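Local coordinates for protein farnesyl pyrophosphate synthase (Pseudomonas aeruginosa, PDB 3ZOU) that catalyses, as a mostly helical prenyltransferase, the condensation of geranyl diphosphate with isopentenyl diphosphate to give farnesyl diphosphate, at residues Thr249-Leu253 with Leu254-Ala258; Arg48-Leu51 with Ala52-Cys56; Gly198-Pro202 with Ala203-Ala207. All coordinates share one frame; numbering follows the deposited sequence. Where two conformers were deposited one is given.

Contact 1 of 3, residues Thr249-Leu253 with Leu254-Ala258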
loop_
_atom_site.group_PDB
_atom_site.type_symbol
_atom_site.label_atom_id
_atom_site.label_comp_id
_atom_site.label_asym_id
_atom_site.label_seq_id
_atom_site.Cartn_x
_atom_site.Cartn_y
_atom_site.Cartn_z
ATOM N N THR A 249 2.168 19.603 -24.862
ATOM C CA THR A 249 2.253 18.219 -25.376
ATOM C C THR A 249 3.513 18.064 -26.163
ATOM O O THR A 249 4.183 19.031 -26.491
ATOM C CB THR A 249 1.083 17.935 -26.296
ATOM O OG1 THR A 249 1.176 18.816 -27.430
ATOM C CG2 THR A 249 -0.264 18.163 -25.575
ATOM N N TYR A 250 3.889 16.830 -26.498
ATOM C CA TYR A 250 5.066 16.673 -27.299
ATOM C C TYR A 250 4.987 17.391 -28.685
ATOM O O TYR A 250 5.965 18.006 -29.053
ATOM C CB TYR A 250 5.483 15.180 -27.425
ATOM C CG TYR A 250 6.123 14.662 -26.175
ATOM C CD1 TYR A 250 7.439 14.952 -25.866
ATOM C CD2 TYR A 250 5.411 13.878 -25.290
ATOM C CE1 TYR A 250 8.022 14.516 -24.713
ATOM C CE2 TYR A 250 6.001 13.423 -24.133
ATOM C CZ TYR A 250 7.311 13.754 -23.868
ATOM O OH TYR A 250 7.942 13.287 -22.750
ATOM N N PRO A 251 3.864 17.270 -29.395
ATOM C CA PRO A 251 3.737 18.075 -30.649
ATOM C C PRO A 251 3.878 19.577 -30.440
ATOM O O PRO A 251 4.560 20.260 -31.251
ATOM C CB PRO A 251 2.345 17.712 -31.152
ATOM C CG PRO A 251 2.163 16.301 -30.680
ATOM C CD PRO A 251 2.760 16.328 -29.280
ATOM N N ALA A 252 3.317 20.094 -29.346
ATOM C CA ALA A 252 3.435 21.565 -29.092
ATOM C C ALA A 252 4.859 21.936 -28.821
ATOM O O ALA A 252 5.348 23.010 -29.233
ATOM C CB ALA A 252 2.542 21.992 -27.947
ATOM N N LEU A 253 5.596 21.055 -28.154
ATOM C CA LEU A 253 6.925 21.397 -27.713
ATOM C C LEU A 253 7.976 21.251 -28.764
ATOM O O LEU A 253 8.874 22.094 -28.912
ATOM C CB LEU A 253 7.326 20.521 -26.516
ATOM C CG LEU A 253 6.758 20.927 -25.179
ATOM C CD1 LEU A 253 7.023 19.809 -24.179
ATOM C CD2 LEU A 253 7.370 22.216 -24.683
ATOM N N LEU A 254 7.830 20.190 -29.566
ATOM C CA LEU A 254 8.821 19.818 -30.513
ATOM C C LEU A 254 8.427 20.189 -31.964
ATOM O O LEU A 254 9.299 20.259 -32.807
ATOM C CB LEU A 254 8.995 18.288 -30.438
ATOM C CG LEU A 254 9.582 17.795 -29.112
ATOM C CD1 LEU A 254 9.695 16.278 -29.206
ATOM C CD2 LEU A 254 10.961 18.355 -28.829
ATOM N N GLY A 255 7.143 20.305 -32.219
ATOM C CA GLY A 255 6.503 20.366 -33.514
ATOM C C GLY A 255 5.997 18.964 -33.826
ATOM O O GLY A 255 6.577 18.007 -33.284
ATOM N N LEU A 256 4.932 18.851 -34.623
ATOM C CA LEU A 256 4.297 17.559 -34.936
ATOM C C LEU A 256 5.263 16.582 -35.550
ATOM O O LEU A 256 5.468 15.405 -35.074
ATOM C CB LEU A 256 3.046 17.725 -35.832
ATOM C CG LEU A 256 2.235 16.441 -36.129
ATOM C CD1 LEU A 256 1.830 15.715 -34.857
ATOM C CD2 LEU A 256 1.004 16.746 -36.977
ATOM N N GLU A 257 5.908 17.001 -36.613
ATOM C CA GLU A 257 6.714 16.076 -37.326
ATOM C C GLU A 257 7.955 15.699 -36.517
ATOM O O GLU A 257 8.424 14.530 -36.488
ATOM C CB GLU A 257 6.959 16.617 -38.743
ATOM C CG GLU A 257 7.503 15.558 -39.638
ATOM C CD GLU A 257 6.532 14.422 -39.897
ATOM O OE1 GLU A 257 5.361 14.672 -40.226
ATOM O OE2 GLU A 257 6.958 13.255 -39.830
ATOM N N ALA A 258 8.481 16.634 -35.735
ATOM C CA ALA A 258 9.626 16.347 -34.913
ATOM C C ALA A 258 9.256 15.345 -33.725
ATOM O O ALA A 258 10.098 14.618 -33.238
ATOM C CB ALA A 258 10.170 17.664 -34.328
#
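The junction between the short helix 250-254 and the long helix 256-273 brings Y250 and P251 against L254, G255 and L256. Two backbone bonds close the short helix. L254 N reaches Y250 O at 2.9 Å with an N-H...O angle of 154°, whereas G255 N bonds to P251 O at 2.8 Å with a more bent angle of 132°. At G255 the chain leaves the helical region with positive phi, and this same residue is the N-cap of the following helix, so a single glycine ends one helix and begins the next. The opposite end of the short helix is capped by T249, whose OG1 accepts from A252 N at 3.1 Å. In the largely helical prenyl synthase fold this is a short capped helix running into a longer one. Among the side chains, Y250 and L254 repeat the i to i+4 spacing, while P251 and L256 are i to i+5 across the break. In L254 the CG lies beside the backbone N and anti to the carbonyl carbon (chi1 -66°), which brings CG of L254 to 3.6 Å from Y250 O. Its CD1 meets the Y250 ring at the edge, near the ring plane, 4.2 Å from CD1 of Y250. On P251, ring atom CG touches CD1 of L256 at 4.2 Å, bridging the kink. The Y250 ring also packs on L217 and V221 of helix 202-227, while D224 of that helix accepts from Y250 N. The Y250 side chain lies about 6 Å from a bound magnesium ion.

Contact 2 of 3, residues Arg48-Leu51 with Ala52-Cys56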
loop_
_atom_site.group_PDB
_atom_site.type_symbol
_atom_site.label_atom_id
_atom_site.label_comp_id
_atom_site.label_asym_id
_atom_site.label_seq_id
_atom_site.Cartn_x
_atom_site.Cartn_y
_atom_site.Cartn_z
ATOM N N ARG A 48 0.937 -3.727 -18.163
ATOM C CA ARG A 48 1.898 -3.954 -17.132
ATOM C C ARG A 48 2.102 -5.423 -16.764
ATOM O O ARG A 48 3.256 -5.880 -16.781
ATOM C CB ARG A 48 1.533 -3.052 -15.931
ATOM C CG ARG A 48 1.777 -1.571 -16.228
ATOM C CD ARG A 48 1.009 -0.680 -15.287
ATOM N NE ARG A 48 1.100 0.713 -15.755
ATOM C CZ ARG A 48 0.357 1.191 -16.738
ATOM N NH1 ARG A 48 -0.562 0.440 -17.361
ATOM N NH2 ARG A 48 0.518 2.426 -17.140
ATOM N N PRO A 49 1.029 -6.226 -16.782
ATOM C CA PRO A 49 1.206 -7.685 -16.775
ATOM C C PRO A 49 2.003 -8.223 -17.988
ATOM O O PRO A 49 2.877 -9.044 -17.779
ATOM C CB PRO A 49 -0.189 -8.187 -16.743
ATOM C CG PRO A 49 -0.896 -7.162 -15.834
ATOM C CD PRO A 49 -0.318 -5.861 -16.289
ATOM N N LEU A 50 1.659 -7.711 -19.152
ATOM C CA LEU A 50 2.346 -8.126 -20.435
ATOM C C LEU A 50 3.845 -7.951 -20.220
ATOM O O LEU A 50 4.691 -8.783 -20.519
ATOM C CB LEU A 50 1.833 -7.276 -21.565
ATOM C CG LEU A 50 2.213 -7.697 -23.028
ATOM C CD1 LEU A 50 1.330 -6.967 -23.998
ATOM C CD2 LEU A 50 3.647 -7.390 -23.265
ATOM N N LEU A 51 4.221 -6.772 -19.698
ATOM C CA LEU A 51 5.596 -6.435 -19.485
ATOM C C LEU A 51 6.261 -7.407 -18.520
ATOM O O LEU A 51 7.426 -7.769 -18.691
ATOM C CB LEU A 51 5.742 -4.979 -19.011
ATOM C CG LEU A 51 5.547 -3.919 -20.110
ATOM C CD1 LEU A 51 5.332 -2.527 -19.545
ATOM C CD2 LEU A 51 6.704 -3.937 -21.101
ATOM N N ALA A 52 5.592 -7.691 -17.391
ATOM C CA ALA A 52 6.157 -8.646 -16.394
ATOM C C ALA A 52 6.364 -10.020 -17.040
ATOM O O ALA A 52 7.420 -10.586 -16.883
ATOM C CB ALA A 52 5.251 -8.729 -15.176
ATOM N N TYR A 53 5.368 -10.526 -17.713
ATOM C CA TYR A 53 5.522 -11.857 -18.364
ATOM C C TYR A 53 6.638 -11.774 -19.393
ATOM O O TYR A 53 7.477 -12.676 -19.472
ATOM C CB TYR A 53 4.223 -12.264 -19.062
ATOM C CG TYR A 53 3.147 -12.645 -18.072
ATOM C CD1 TYR A 53 3.345 -13.624 -17.109
ATOM C CD2 TYR A 53 1.884 -12.074 -18.127
ATOM C CE1 TYR A 53 2.349 -13.999 -16.241
ATOM C CE2 TYR A 53 0.890 -12.403 -17.208
ATOM C CZ TYR A 53 1.116 -13.414 -16.298
ATOM O OH TYR A 53 0.127 -13.776 -15.358
ATOM N N ALA A 54 6.663 -10.706 -20.184
ATOM C CA ALA A 54 7.596 -10.650 -21.321
ATOM C C ALA A 54 8.999 -10.501 -20.776
ATOM O O ALA A 54 9.957 -11.034 -21.362
ATOM C CB ALA A 54 7.239 -9.560 -22.307
ATOM N N ALA A 55 9.220 -9.698 -19.713
ATOM C CA ALA A 55 10.539 -9.588 -19.152
ATOM C C ALA A 55 11.016 -10.938 -18.555
ATOM O O ALA A 55 12.215 -11.260 -18.642
ATOM C CB ALA A 55 10.565 -8.467 -18.075
ATOM N N CYS A 56 10.121 -11.641 -17.896
ATOM C CA CYS A 56 10.432 -12.923 -17.319
ATOM C C CYS A 56 10.876 -13.854 -18.490
ATOM O O CYS A 56 11.971 -14.448 -18.381
ATOM C CB CYS A 56 9.227 -13.457 -16.621
ATOM S SG CYS A 56 9.460 -15.061 -15.837
#
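From R48 to C56 the chain is unbroken alpha-helix, and four consecutive i to i+4 bonds join R48-L51 to A52-C56. A52 N donates to R48 O, Y53 N to P49 O, A54 N to L50 O and A55 N to L51 O, all within 2.8-3.0 Å. The bond from Y53 N to P49 O is almost straight, with an N-H...O angle of 175°. P49, which has no N-H to give, stands in the first turn of helix 47-58, where its nitrogen is not called on to bond back within the helix. The side chains add contacts one turn apart. In Y53 the CG sits beside the backbone N and anti to the carbonyl carbon (chi1 -72°); the ring therefore leans back toward P49, with CD2 of Y53 3.2 Å from P49 O. One atom farther round the ring, Y53 CE2 is 4.4 Å from P49 CB. L50 takes the other course: its CG is anti to the backbone N (chi1 -169°), and CD2 of L50 ends 4.3 Å from CB of A54. Both of these last two are long apolar contacts. L50 also touches the bound benzoxazolone fragment, placing this turn on the wall of the fragment pocket. Y53 OH is hydrogen-bonded to OD1 of D67. Around the turn stand four helices: R48, P49 and Y53 touch helix 67-85, R48 and L51 pack on helix 171-196, L51 and A54 on helix 282-293, and L50, Y53 and A54 meet helix 3-19.

Contact 3 of 3, residues Gly198-Pro202 with Ala203-Ala207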
loop_
_atom_site.group_PDB
_atom_site.type_symbol
_atom_site.label_atom_id
_atom_site.label_comp_id
_atom_site.label_asym_id
_atom_site.label_seq_id
_atom_site.Cartn_x
_atom_site.Cartn_y
_atom_site.Cartn_z
ATOM N N GLY A 198 14.298 -15.790 -12.178
ATOM C CA GLY A 198 15.328 -16.529 -11.445
ATOM C C GLY A 198 16.699 -16.397 -12.092
ATOM O O GLY A 198 17.653 -16.965 -11.572
ATOM N N ARG A 199 16.802 -15.614 -13.175
ATOM C CA ARG A 199 18.024 -15.479 -13.980
ATOM C C ARG A 199 18.396 -14.027 -14.168
ATOM O O ARG A 199 19.117 -13.670 -15.113
ATOM C CB ARG A 199 17.848 -16.188 -15.328
ATOM C CG ARG A 199 17.355 -17.622 -15.180
ATOM C CD ARG A 199 16.856 -18.360 -16.443
ATOM N NE ARG A 199 16.175 -19.613 -16.050
ATOM C CZ ARG A 199 15.749 -20.555 -16.897
ATOM N NH1 ARG A 199 15.944 -20.431 -18.212
ATOM N NH2 ARG A 199 15.129 -21.637 -16.427
ATOM N N ALA A 200 17.949 -13.166 -13.261
ATOM C CA ALA A 200 18.276 -11.790 -13.368
ATOM C C ALA A 200 19.762 -11.672 -13.070
ATOM O O ALA A 200 20.312 -12.467 -12.327
ATOM C CB ALA A 200 17.440 -10.988 -12.428
ATOM N N GLU A 201 20.419 -10.756 -13.735
ATOM C CA GLU A 201 21.669 -10.227 -13.234
ATOM C C GLU A 201 21.804 -8.788 -13.529
ATOM O O GLU A 201 20.994 -8.233 -14.243
ATOM C CB GLU A 201 22.858 -11.071 -13.650
ATOM C CG GLU A 201 22.768 -11.660 -14.976
ATOM C CD GLU A 201 22.885 -10.616 -16.055
ATOM O OE1 GLU A 201 23.498 -9.502 -15.856
ATOM O OE2 GLU A 201 22.376 -10.963 -17.134
ATOM N N PRO A 202 22.778 -8.100 -12.918
ATOM C CA PRO A 202 22.768 -6.649 -13.054
ATOM C C PRO A 202 22.799 -6.075 -14.455
ATOM O O PRO A 202 22.119 -5.149 -14.703
ATOM C CB PRO A 202 23.982 -6.183 -12.234
ATOM C CG PRO A 202 24.113 -7.257 -11.234
ATOM C CD PRO A 202 23.713 -8.572 -11.873
ATOM N N ALA A 203 23.639 -6.622 -15.355
ATOM C CA ALA A 203 23.676 -6.067 -16.674
ATOM C C ALA A 203 22.326 -6.275 -17.373
ATOM O O ALA A 203 21.886 -5.379 -18.081
ATOM C CB ALA A 203 24.790 -6.718 -17.468
ATOM N N SER A 204 21.733 -7.451 -17.251
ATOM C CA SER A 204 20.418 -7.642 -17.913
ATOM C C SER A 204 19.345 -6.776 -17.307
ATOM O O SER A 204 18.484 -6.236 -18.029
ATOM C CB SER A 204 19.959 -9.056 -17.878
ATOM O OG SER A 204 20.802 -9.867 -18.647
ATOM N N LEU A 205 19.377 -6.631 -15.983
ATOM C CA LEU A 205 18.435 -5.697 -15.350
ATOM C C LEU A 205 18.593 -4.270 -15.801
ATOM O O LEU A 205 17.630 -3.585 -16.021
ATOM C CB LEU A 205 18.549 -5.769 -13.830
ATOM C CG LEU A 205 18.100 -7.085 -13.203
ATOM C CD1 LEU A 205 18.229 -7.066 -11.671
ATOM C CD2 LEU A 205 16.651 -7.431 -13.533
ATOM N N ALA A 206 19.817 -3.809 -15.988
ATOM C CA ALA A 206 20.060 -2.474 -16.400
ATOM C C ALA A 206 19.531 -2.274 -17.829
ATOM O O ALA A 206 18.987 -1.220 -18.174
ATOM C CB ALA A 206 21.551 -2.153 -16.308
ATOM N N ALA A 207 19.811 -3.263 -18.699
ATOM C CA ALA A 207 19.314 -3.189 -20.051
ATOM C C ALA A 207 17.825 -3.138 -20.122
ATOM O O ALA A 207 17.257 -2.379 -20.876
ATOM C CB ALA A 207 19.830 -4.394 -20.847
#
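E201 caps the start of helix 202-227 with its own carboxylate: OE1 accepts from S204 N at 3.0 Å, with a nearly straight N-H...O angle of 165°. The N-H approaches from above the carboxylate plane, 42° out of it. A bend at chi2 (70°) curls the glutamate chain back over the first turn and carries the acid group there, although the side chain sets out away from the helix. The other oxygen, OE2 of E201, lies 2.4 Å from S204 OG; the hydroxyl is assigned as donor, but a separation this short, at a serine deposited in two conformers, makes the detail doubtful. Main-chain bonding begins at the same residue. L205 N donates to E201 O at 2.9 Å, and A206 N to P202 O at 3.0 Å. Thus E201 serves the helix twice, once through its carbonyl and once through its side chain. P202 occupies the first helical position, where the proline nitrogen has no helical bond to make. Beyond these polar bonds, A200 and L205 close over the turn as a small hydrophobic staple, joining the residue before the N-cap to the fourth of the helix. CB of A200 meets CD2 of L205 at 3.8 Å, and CG of L205 passes 3.3 Å from E201 O. L205 continues onto R191 and A194 of helix 171-196, and S204 touches L59. Chemically, an acidic side chain set over the N-terminal turn satisfies an amide that has no preceding carbonyl of its own helix, and its negative charge is probably stabilised by the helix dipole; N-cap and staple together mark the start of helix 202-227, at the protein surface.

Overall arrangement
Along the chain the order is contact 2, contact 3, contact 1, all inside the polyprenyl synthetase region. Contacts 2 and 3 are near neighbours, with centres 14 Å apart and nearest atoms about 6 Å apart, without touching. Contact 1 is remote, its centre 30 Å from that of contact 2 and 35 Å from that of contact 3. Helix 171-196 is packed on by all three, so one long helix links the fragment pocket beside contact 2, the surface helix start of contact 3 and the metal-proximal end of the fold, where the Y250 side chain of contact 1 is about 6 Å from a magnesium ion. Helix 202-227 begins in contact 3 and also packs on contact 1.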